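PDB 3EUO: type III Pentaketide Synthase from Neurospora crassa, which probably transfers acyl groups to build pentaketides, as a fungal type III polyketide synthase of the chalcone and stilbene synthase family. Local coordinates for residues Ser26-Pro31 / Leu61-Asn66; Pro65-Val70 / Met180-Leu185. One frame throughout, in Å; residues are numbered along the deposited sequence.

Overall arrangement
After strands 4-11 and 15-17 the chain forms helix 20-29, passes through helix 34-42 and strand 51-53, and returns in a long loop. There interaction 1 (26-31 with 61-66) closes a loop of 29 intervening residues. Interaction 2 (65-70 with 180-185) starts where the first ends, sharing Pro-65 and Asn-66, and closes a much larger loop of 109 residues that brings in helix 181-191. The two closures follow one another along the chain, and their centres lie about 8 Å apart. Arg-182 of the second contact reaches into the first through carbonyl oxygens and the Tyr-29 ring, so the loop before helix 70-96 is tied to both helix 20-29 and helix 181-191.

Interaction 1 of 2, residues Ser26-Pro31 / Leu61-Asn66; sequences SKRYHP and LVNKPN
Two neighbouring side chains at the C-terminal end of helix 20-29, Arg-28 and Tyr-29, converge on Asn-63 in the loop that precedes helix 70-96. Tyr-29 carries its CG anti to the carbonyl carbon (chi1 -66°), which sends the phenol across to the loop. The hydroxyl arrives over the start of the Asn-63 side chain: OH of Tyr-29 lies 3.2 Å from CA and 3.3 Å from CB of Asn-63. Asn-63 likewise holds CG anti to its own carbonyl carbon; the two side chains cross nearly at right angles and the amide sits at the ring edge, its plane turned 46° from that of the ring. The terminal amide atom modelled as Asn-63 ND2 is 2.7 Å from Tyr-29 OH. Arg-28 NH1 comes within 3.0 Å of the same Asn-63 ND2, approaching with its edge.

Arg-28 gets there with CG anti to the backbone N (chi1 -168°) and a bend at chi3. On the way its aliphatic part lies along the phenol, Arg-28 CG standing 3.6 Å above the plane of the Tyr-29 ring toward the rim. Outside the two segments, Arg-28 NH1 makes a weak hydrogen bond to Pro-57 O and NH2 a long, weak ion pair with Asp-58 OD1. The Tyr-29 ring further takes part in a cation-pi contact with Arg-182, while Lys-64 NZ forms a salt bridge with Glu-72 OE1. The whole is a surface contact of a helix C-terminus with an irregular loop, at the periphery of the N-terminal half of a thiolase-like fold.

Interaction 2 of 2, residues Pro65-Val70 / Met180-Leu185; sequences PNPPTV and MVRSEL
Arg-182, in the first turn of helix 181-191, contributes the most surface to this contact, and Pro-67 faces it from the loop. The backbones come close here, CA of Pro-67 lying 5.0 Å from CA of Arg-182. The pyrrolidine ring of Pro-67 rests on the helix backbone: its CB packs at 3.8 Å against Arg-182 CB, its CG at 3.6 Å from Arg-182 O, and its CB again at 3.8 Å from Ser-183 N. Pro-68 adds a looser touch, CD to Arg-182 CB at 4.2 Å.

Beyond CB, the arginine folds along the loop. CG is anti to the carbonyl carbon (chi1 -73°), and further bends at chi2 (-75°) and chi3 turn the guanidinium back beside residues 65-67, with Asn-66 O and Pro-67 N over one of its faces. At its edge, in plane, NH2 of Arg-182 gives a weak hydrogen bond to Pro-65 O, 3.1 Å long and bent to 131°. The stronger grip is by NH1, which bonds both Val-62 O and Lys-64 O, so this buried cation is met by three carbonyl oxygens, whose partial charges probably help to stabilise it. An alanine here lacks the guanidinium, so the NH1 and NH2 bonds to the three carbonyls and the cation-pi contact with Tyr-29 are lost, which would probably loosen the loop against the helix.

Ser-183 OG is hydrogen-bonded to Lys-251 NZ. Further along, Thr-69 takes the N-cap position of helix 70-96, its OG1 making a weak hydrogen bond to Lys-71 N, and Thr-69 and Val-70 pack on Pro-247 and Asp-246 of the second subunit. The arrangement is a polyproline II-like Pro-Pro segment laid against a helix N-terminus, joining two elements of the N-terminal domain of a chalcone synthase-like fold near the dimer interface.

Interaction 1 of 2, residues Ser26-Pro31 / Leu61-Asn66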
ATOM      1  N   SER A  26     -18.443 -15.787 -22.560  1.00 14.91           N
ATOM      2  CA  SER A  26     -19.604 -14.925 -22.711  1.00 15.25           C
ATOM      3  C   SER A  26     -20.807 -15.773 -23.102  1.00 15.36           C
ATOM      4  O   SER A  26     -21.863 -15.717 -22.457  1.00 15.48           O
ATOM      5  CB  SER A  26     -19.361 -13.853 -23.770  1.00 15.04           C
ATOM      6  OG  SER A  26     -20.504 -13.021 -23.878  1.00 15.78           O
ATOM      7  N   LYS A  27     -20.622 -16.581 -24.143  1.00 15.87           N
ATOM      8  CA  LYS A  27     -21.692 -17.432 -24.672  1.00 16.58           C
ATOM      9  C   LYS A  27     -22.170 -18.452 -23.636  1.00 16.62           C
ATOM     10  O   LYS A  27     -23.365 -18.749 -23.542  1.00 16.39           O
ATOM     11  CB  LYS A  27     -21.245 -18.144 -25.956  1.00 16.48           C
ATOM     12  CG  LYS A  27     -22.291 -19.134 -26.478  1.00 19.37           C
ATOM     13  CD  LYS A  27     -21.758 -20.055 -27.556  1.00 24.32           C
ATOM     14  CE  LYS A  27     -22.431 -19.786 -28.887  1.00 26.50           C
ATOM     15  NZ  LYS A  27     -22.454 -21.025 -29.717  1.00 28.66           N
ATOM     16  N   ARG A  28     -21.230 -18.989 -22.865  1.00 15.98           N
ATOM     17  CA  ARG A  28     -21.564 -19.943 -21.816  1.00 16.21           C
ATOM     18  C   ARG A  28     -22.475 -19.334 -20.749  1.00 16.11           C
ATOM     19  O   ARG A  28     -23.380 -20.001 -20.266  1.00 15.69           O
ATOM     20  CB  ARG A  28     -20.290 -20.518 -21.197  1.00 16.20           C
ATOM     21  CG  ARG A  28     -20.512 -21.728 -20.303  1.00 17.47           C
ATOM     22  CD  ARG A  28     -19.178 -22.299 -19.837  1.00 18.66           C
ATOM     23  NE  ARG A  28     -18.485 -23.013 -20.910  1.00 19.00           N
ATOM     24  CZ  ARG A  28     -17.166 -23.166 -20.985  1.00 19.88           C
ATOM     25  NH1 ARG A  28     -16.372 -22.646 -20.056  1.00 19.64           N
ATOM     26  NH2 ARG A  28     -16.632 -23.836 -21.995  1.00 18.79           N
ATOM     27  N   TYR A  29     -22.263 -18.064 -20.400  1.00 15.83           N
ATOM     28  CA  TYR A  29     -22.962 -17.493 -19.240  1.00 16.12           C
ATOM     29  C   TYR A  29     -23.975 -16.394 -19.495  1.00 16.07           C
ATOM     30  O   TYR A  29     -24.723 -16.032 -18.581  1.00 16.36           O
ATOM     31  CB  TYR A  29     -21.960 -17.091 -18.150  1.00 16.04           C
ATOM     32  CG  TYR A  29     -21.283 -18.315 -17.608  1.00 16.61           C
ATOM     33  CD1 TYR A  29     -21.974 -19.197 -16.775  1.00 17.21           C
ATOM     34  CD2 TYR A  29     -19.982 -18.639 -17.986  1.00 15.26           C
ATOM     35  CE1 TYR A  29     -21.374 -20.345 -16.305  1.00 17.68           C
ATOM     36  CE2 TYR A  29     -19.373 -19.786 -17.520  1.00 16.62           C
ATOM     37  CZ  TYR A  29     -20.079 -20.637 -16.684  1.00 17.24           C
ATOM     38  OH  TYR A  29     -19.488 -21.786 -16.228  1.00 17.93           O
ATOM     39  N   HIS A  30     -24.020 -15.869 -20.720  1.00 16.01           N
ATOM     40  CA  HIS A  30     -24.936 -14.770 -21.026  1.00 15.83           C
ATOM     41  C   HIS A  30     -25.562 -14.862 -22.404  1.00 15.81           C
ATOM     42  O   HIS A  30     -24.877 -15.184 -23.380  1.00 15.05           O
ATOM     43  CB  HIS A  30     -24.239 -13.411 -20.850  1.00 16.03           C
ATOM     44  CG  HIS A  30     -23.733 -13.181 -19.460  1.00 16.45           C
ATOM     45  ND1 HIS A  30     -22.411 -13.344 -19.111  1.00 17.27           N
ATOM     46  CD2 HIS A  30     -24.384 -12.841 -18.322  1.00 15.75           C
ATOM     47  CE1 HIS A  30     -22.264 -13.098 -17.821  1.00 15.80           C
ATOM     48  NE2 HIS A  30     -23.446 -12.795 -17.317  1.00 17.21           N
ATOM     49  N   PRO A  31     -26.876 -14.571 -22.492  1.00 15.92           N
ATOM     50  CA  PRO A  31     -27.474 -14.394 -23.806  1.00 15.95           C
ATOM     51  C   PRO A  31     -26.822 -13.201 -24.501  1.00 16.26           C
ATOM     52  O   PRO A  31     -26.280 -12.304 -23.837  1.00 16.04           O
ATOM     53  CB  PRO A  31     -28.947 -14.070 -23.486  1.00 15.94           C
ATOM     54  CG  PRO A  31     -29.175 -14.602 -22.107  1.00 15.71           C
ATOM     55  CD  PRO A  31     -27.863 -14.395 -21.408  1.00 16.43           C
ATOM     56  N   LEU A  61     -12.741 -21.663 -11.246  1.00 17.99           N
ATOM     57  CA  LEU A  61     -13.071 -20.400 -10.577  1.00 17.34           C
ATOM     58  C   LEU A  61     -14.051 -19.548 -11.379  1.00 17.24           C
ATOM     59  O   LEU A  61     -14.907 -18.869 -10.800  1.00 16.91           O
ATOM     60  CB  LEU A  61     -11.803 -19.590 -10.275  1.00 17.48           C
ATOM     61  CG  LEU A  61     -11.951 -18.367  -9.356  1.00 17.06           C
ATOM     62  CD1 LEU A  61     -12.096 -18.761  -7.888  1.00 18.68           C
ATOM     63  CD2 LEU A  61     -10.762 -17.446  -9.526  1.00 17.83           C
ATOM     64  N   VAL A  62     -13.904 -19.580 -12.704  1.00 17.00           N
ATOM     65  CA  VAL A  62     -14.718 -18.754 -13.598  1.00 17.28           C
ATOM     66  C   VAL A  62     -15.910 -19.536 -14.164  1.00 17.85           C
ATOM     67  O   VAL A  62     -16.635 -19.052 -15.039  1.00 17.76           O
ATOM     68  CB  VAL A  62     -13.879 -18.084 -14.717  1.00 17.30           C
ATOM     69  CG1 VAL A  62     -12.801 -17.175 -14.106  1.00 17.11           C
ATOM     70  CG2 VAL A  62     -13.242 -19.120 -15.658  1.00 17.20           C
ATOM     71  N   ASN A  63     -16.114 -20.738 -13.631  1.00 18.31           N
ATOM     72  CA  ASN A  63     -17.198 -21.607 -14.069  1.00 19.17           C
ATOM     73  C   ASN A  63     -18.156 -22.012 -12.940  1.00 19.49           C
ATOM     74  O   ASN A  63     -18.769 -23.082 -12.970  1.00 19.77           O
ATOM     75  CB  ASN A  63     -16.639 -22.828 -14.807  1.00 19.51           C
ATOM     76  CG  ASN A  63     -16.073 -22.471 -16.177  1.00 20.28           C
ATOM     77  OD1 ASN A  63     -14.857 -22.423 -16.368  1.00 22.43           O
ATOM     78  ND2 ASN A  63     -16.956 -22.203 -17.132  1.00 20.11           N
ATOM     79  N   LYS A  64     -18.297 -21.147 -11.946  1.00 19.78           N
ATOM     80  CA  LYS A  64     -19.283 -21.366 -10.894  1.00 20.26           C
ATOM     81  C   LYS A  64     -20.628 -20.749 -11.295  1.00 20.18           C
ATOM     82  O   LYS A  64     -20.691 -20.008 -12.280  1.00 20.15           O
ATOM     83  CB  LYS A  64     -18.762 -20.817  -9.563  1.00 20.89           C
ATOM     84  CG  LYS A  64     -17.427 -21.452  -9.175  1.00 23.09           C
ATOM     85  CD  LYS A  64     -17.136 -21.384  -7.688  1.00 28.57           C
ATOM     86  CE  LYS A  64     -16.427 -20.100  -7.320  1.00 29.23           C
ATOM     87  NZ  LYS A  64     -17.403 -18.981  -7.199  1.00 32.63           N
ATOM     88  N   PRO A  65     -21.716 -21.070 -10.561  1.00 20.18           N
ATOM     89  CA  PRO A  65     -23.019 -20.474 -10.885  1.00 20.13           C
ATOM     90  C   PRO A  65     -22.947 -18.948 -10.975  1.00 19.62           C
ATOM     91  O   PRO A  65     -23.526 -18.343 -11.882  1.00 19.65           O
ATOM     92  CB  PRO A  65     -23.901 -20.909  -9.713  1.00 20.30           C
ATOM     93  CG  PRO A  65     -23.294 -22.195  -9.261  1.00 20.30           C
ATOM     94  CD  PRO A  65     -21.813 -22.012  -9.427  1.00 20.44           C
ATOM     95  N   ASN A  66     -22.214 -18.347 -10.046  1.00 19.17           N
ATOM     96  CA  ASN A  66     -22.024 -16.906 -10.014  1.00 18.80           C
ATOM     97  C   ASN A  66     -20.559 -16.582 -10.259  1.00 17.85           C
ATOM     98  O   ASN A  66     -19.721 -17.483 -10.211  1.00 18.02           O
ATOM     99  CB  ASN A  66     -22.457 -16.366  -8.650  1.00 19.32           C
ATOM    100  CG  ASN A  66     -23.875 -16.765  -8.292  1.00 21.57           C
ATOM    101  OD1 ASN A  66     -24.830 -16.393  -8.973  1.00 24.70           O
ATOM    102  ND2 ASN A  66     -24.019 -17.515  -7.204  1.00 25.10           N
TER

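Interaction 2 of 2, residues Pro65-Val70 / Met180-Leu185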
ATOM      1  N   PRO A  65     -21.716 -21.070 -10.561  1.00 20.18           N
ATOM      2  CA  PRO A  65     -23.019 -20.474 -10.885  1.00 20.13           C
ATOM      3  C   PRO A  65     -22.947 -18.948 -10.975  1.00 19.62           C
ATOM      4  O   PRO A  65     -23.526 -18.343 -11.882  1.00 19.65           O
ATOM      5  CB  PRO A  65     -23.901 -20.909  -9.713  1.00 20.30           C
ATOM      6  CG  PRO A  65     -23.294 -22.195  -9.261  1.00 20.30           C
ATOM      7  CD  PRO A  65     -21.813 -22.012  -9.427  1.00 20.44           C
ATOM      8  N   ASN A  66     -22.214 -18.347 -10.046  1.00 19.17           N
ATOM      9  CA  ASN A  66     -22.024 -16.906 -10.014  1.00 18.80           C
ATOM     10  C   ASN A  66     -20.559 -16.582 -10.259  1.00 17.85           C
ATOM     11  O   ASN A  66     -19.721 -17.483 -10.211  1.00 18.02           O
ATOM     12  CB  ASN A  66     -22.457 -16.366  -8.650  1.00 19.32           C
ATOM     13  CG  ASN A  66     -23.875 -16.765  -8.292  1.00 21.57           C
ATOM     14  OD1 ASN A  66     -24.830 -16.393  -8.973  1.00 24.70           O
ATOM     15  ND2 ASN A  66     -24.019 -17.515  -7.204  1.00 25.10           N
ATOM     16  N   PRO A  67     -20.239 -15.299 -10.523  1.00 16.75           N
ATOM     17  CA  PRO A  67     -18.833 -14.913 -10.522  1.00 15.98           C
ATOM     18  C   PRO A  67     -18.233 -15.212  -9.150  1.00 15.51           C
ATOM     19  O   PRO A  67     -18.960 -15.188  -8.142  1.00 15.23           O
ATOM     20  CB  PRO A  67     -18.887 -13.398 -10.776  1.00 16.14           C
ATOM     21  CG  PRO A  67     -20.174 -13.189 -11.514  1.00 15.80           C
ATOM     22  CD  PRO A  67     -21.117 -14.159 -10.846  1.00 16.79           C
ATOM     23  N   PRO A  68     -16.927 -15.518  -9.101  1.00 14.88           N
ATOM     24  CA  PRO A  68     -16.279 -15.769  -7.811  1.00 14.62           C
ATOM     25  C   PRO A  68     -16.361 -14.526  -6.933  1.00 14.21           C
ATOM     26  O   PRO A  68     -16.282 -13.407  -7.446  1.00 14.56           O
ATOM     27  CB  PRO A  68     -14.818 -16.041  -8.193  1.00 14.31           C
ATOM     28  CG  PRO A  68     -14.648 -15.426  -9.561  1.00 14.67           C
ATOM     29  CD  PRO A  68     -15.978 -15.619 -10.228  1.00 14.91           C
ATOM     30  N   THR A  69     -16.548 -14.718  -5.634  1.00 13.88           N
ATOM     31  CA  THR A  69     -16.507 -13.591  -4.702  1.00 13.53           C
ATOM     32  C   THR A  69     -15.070 -13.122  -4.544  1.00 13.07           C
ATOM     33  O   THR A  69     -14.127 -13.816  -4.963  1.00 12.68           O
ATOM     34  CB  THR A  69     -17.067 -13.955  -3.305  1.00 13.52           C
ATOM     35  OG1 THR A  69     -16.105 -14.751  -2.595  1.00 13.06           O
ATOM     36  CG2 THR A  69     -18.391 -14.719  -3.439  1.00 14.06           C
ATOM     37  N   VAL A  70     -14.902 -11.954  -3.922  1.00 12.88           N
ATOM     38  CA  VAL A  70     -13.578 -11.389  -3.724  1.00 13.29           C
ATOM     39  C   VAL A  70     -12.713 -12.309  -2.842  1.00 13.56           C
ATOM     40  O   VAL A  70     -11.502 -12.376  -3.022  1.00 13.36           O
ATOM     41  CB  VAL A  70     -13.658  -9.922  -3.205  1.00 13.00           C
ATOM     42  CG1 VAL A  70     -14.357  -9.845  -1.849  1.00 12.84           C
ATOM     43  CG2 VAL A  70     -12.276  -9.256  -3.183  1.00 13.38           C
ATOM     44  N   MET A 180     -11.290 -12.120 -13.091  1.00 12.75           N
ATOM     45  CA  MET A 180     -12.409 -11.203 -12.899  1.00 11.90           C
ATOM     46  C   MET A 180     -13.289 -11.107 -14.145  1.00 12.44           C
ATOM     47  O   MET A 180     -14.210 -10.286 -14.206  1.00 12.51           O
ATOM     48  CB  MET A 180     -11.910  -9.825 -12.413  1.00 12.05           C
ATOM     49  CG  MET A 180     -11.483  -9.837 -10.917  1.00 12.09           C
ATOM     50  SD  MET A 180     -10.725  -8.303 -10.320  1.00  8.97           S
ATOM     51  CE  MET A 180      -9.363  -8.988  -9.393  1.00 12.04           C
ATOM     52  N   VAL A 181     -13.037 -11.998 -15.106  1.00 12.32           N
ATOM     53  CA  VAL A 181     -13.800 -12.046 -16.351  1.00 12.65           C
ATOM     54  C   VAL A 181     -15.311 -12.187 -16.098  1.00 12.55           C
ATOM     55  O   VAL A 181     -16.101 -11.465 -16.712  1.00 12.56           O
ATOM     56  CB  VAL A 181     -13.253 -13.127 -17.342  1.00 12.67           C
ATOM     57  CG1 VAL A 181     -13.345 -14.525 -16.748  1.00 12.93           C
ATOM     58  CG2 VAL A 181     -13.974 -13.061 -18.707  1.00 13.32           C
ATOM     59  N   ARG A 182     -15.707 -13.070 -15.176  1.00 12.67           N
ATOM     60  CA  ARG A 182     -17.137 -13.306 -14.913  1.00 13.03           C
ATOM     61  C   ARG A 182     -17.828 -12.080 -14.314  1.00 12.95           C
ATOM     62  O   ARG A 182     -18.992 -11.798 -14.637  1.00 12.60           O
ATOM     63  CB  ARG A 182     -17.352 -14.545 -14.024  1.00 13.31           C
ATOM     64  CG  ARG A 182     -17.107 -15.890 -14.731  1.00 13.99           C
ATOM     65  CD  ARG A 182     -18.258 -16.246 -15.688  1.00 14.47           C
ATOM     66  NE  ARG A 182     -19.549 -16.288 -14.995  1.00 16.49           N
ATOM     67  CZ  ARG A 182     -20.003 -17.334 -14.299  1.00 17.44           C
ATOM     68  NH1 ARG A 182     -19.277 -18.443 -14.198  1.00 17.85           N
ATOM     69  NH2 ARG A 182     -21.182 -17.265 -13.689  1.00 17.68           N
ATOM     70  N   SER A 183     -17.106 -11.360 -13.453  1.00 12.24           N
ATOM     71  CA  SER A 183     -17.600 -10.119 -12.856  1.00 12.20           C
ATOM     72  C   SER A 183     -17.834  -9.071 -13.940  1.00 11.63           C
ATOM     73  O   SER A 183     -18.862  -8.394 -13.962  1.00 10.97           O
ATOM     74  CB  SER A 183     -16.592  -9.584 -11.838  1.00 12.29           C
ATOM     75  OG  SER A 183     -16.856  -8.223 -11.541  1.00 13.80           O
ATOM     76  N   GLU A 184     -16.868  -8.940 -14.839  1.00 11.33           N
ATOM     77  CA  GLU A 184     -16.988  -7.978 -15.932  1.00 11.67           C
ATOM     78  C   GLU A 184     -18.143  -8.343 -16.863  1.00 11.14           C
ATOM     79  O   GLU A 184     -18.942  -7.475 -17.234  1.00 10.19           O
ATOM     80  CB  GLU A 184     -15.662  -7.836 -16.687  1.00 11.81           C
ATOM     81  CG  GLU A 184     -14.608  -7.013 -15.903  1.00 12.88           C
ATOM     82  CD  GLU A 184     -15.029  -5.551 -15.713  1.00 15.67           C
ATOM     83  OE1 GLU A 184     -15.467  -4.925 -16.706  1.00 15.72           O
ATOM     84  OE2 GLU A 184     -14.925  -5.029 -14.578  1.00 16.50           O
ATOM     85  N   LEU A 185     -18.238  -9.627 -17.212  1.00 11.45           N
ATOM     86  CA  LEU A 185     -19.300 -10.103 -18.093  1.00 11.95           C
ATOM     87  C   LEU A 185     -20.677  -9.830 -17.491  1.00 12.24           C
ATOM     88  O   LEU A 185     -21.612  -9.458 -18.201  1.00 12.64           O
ATOM     89  CB  LEU A 185     -19.135 -11.598 -18.391  1.00 12.09           C
ATOM     90  CG  LEU A 185     -18.009 -12.015 -19.346  1.00 11.78           C
ATOM     91  CD1 LEU A 185     -17.886 -13.524 -19.368  1.00 11.76           C
ATOM     92  CD2 LEU A 185     -18.269 -11.484 -20.760  1.00 12.49           C
TER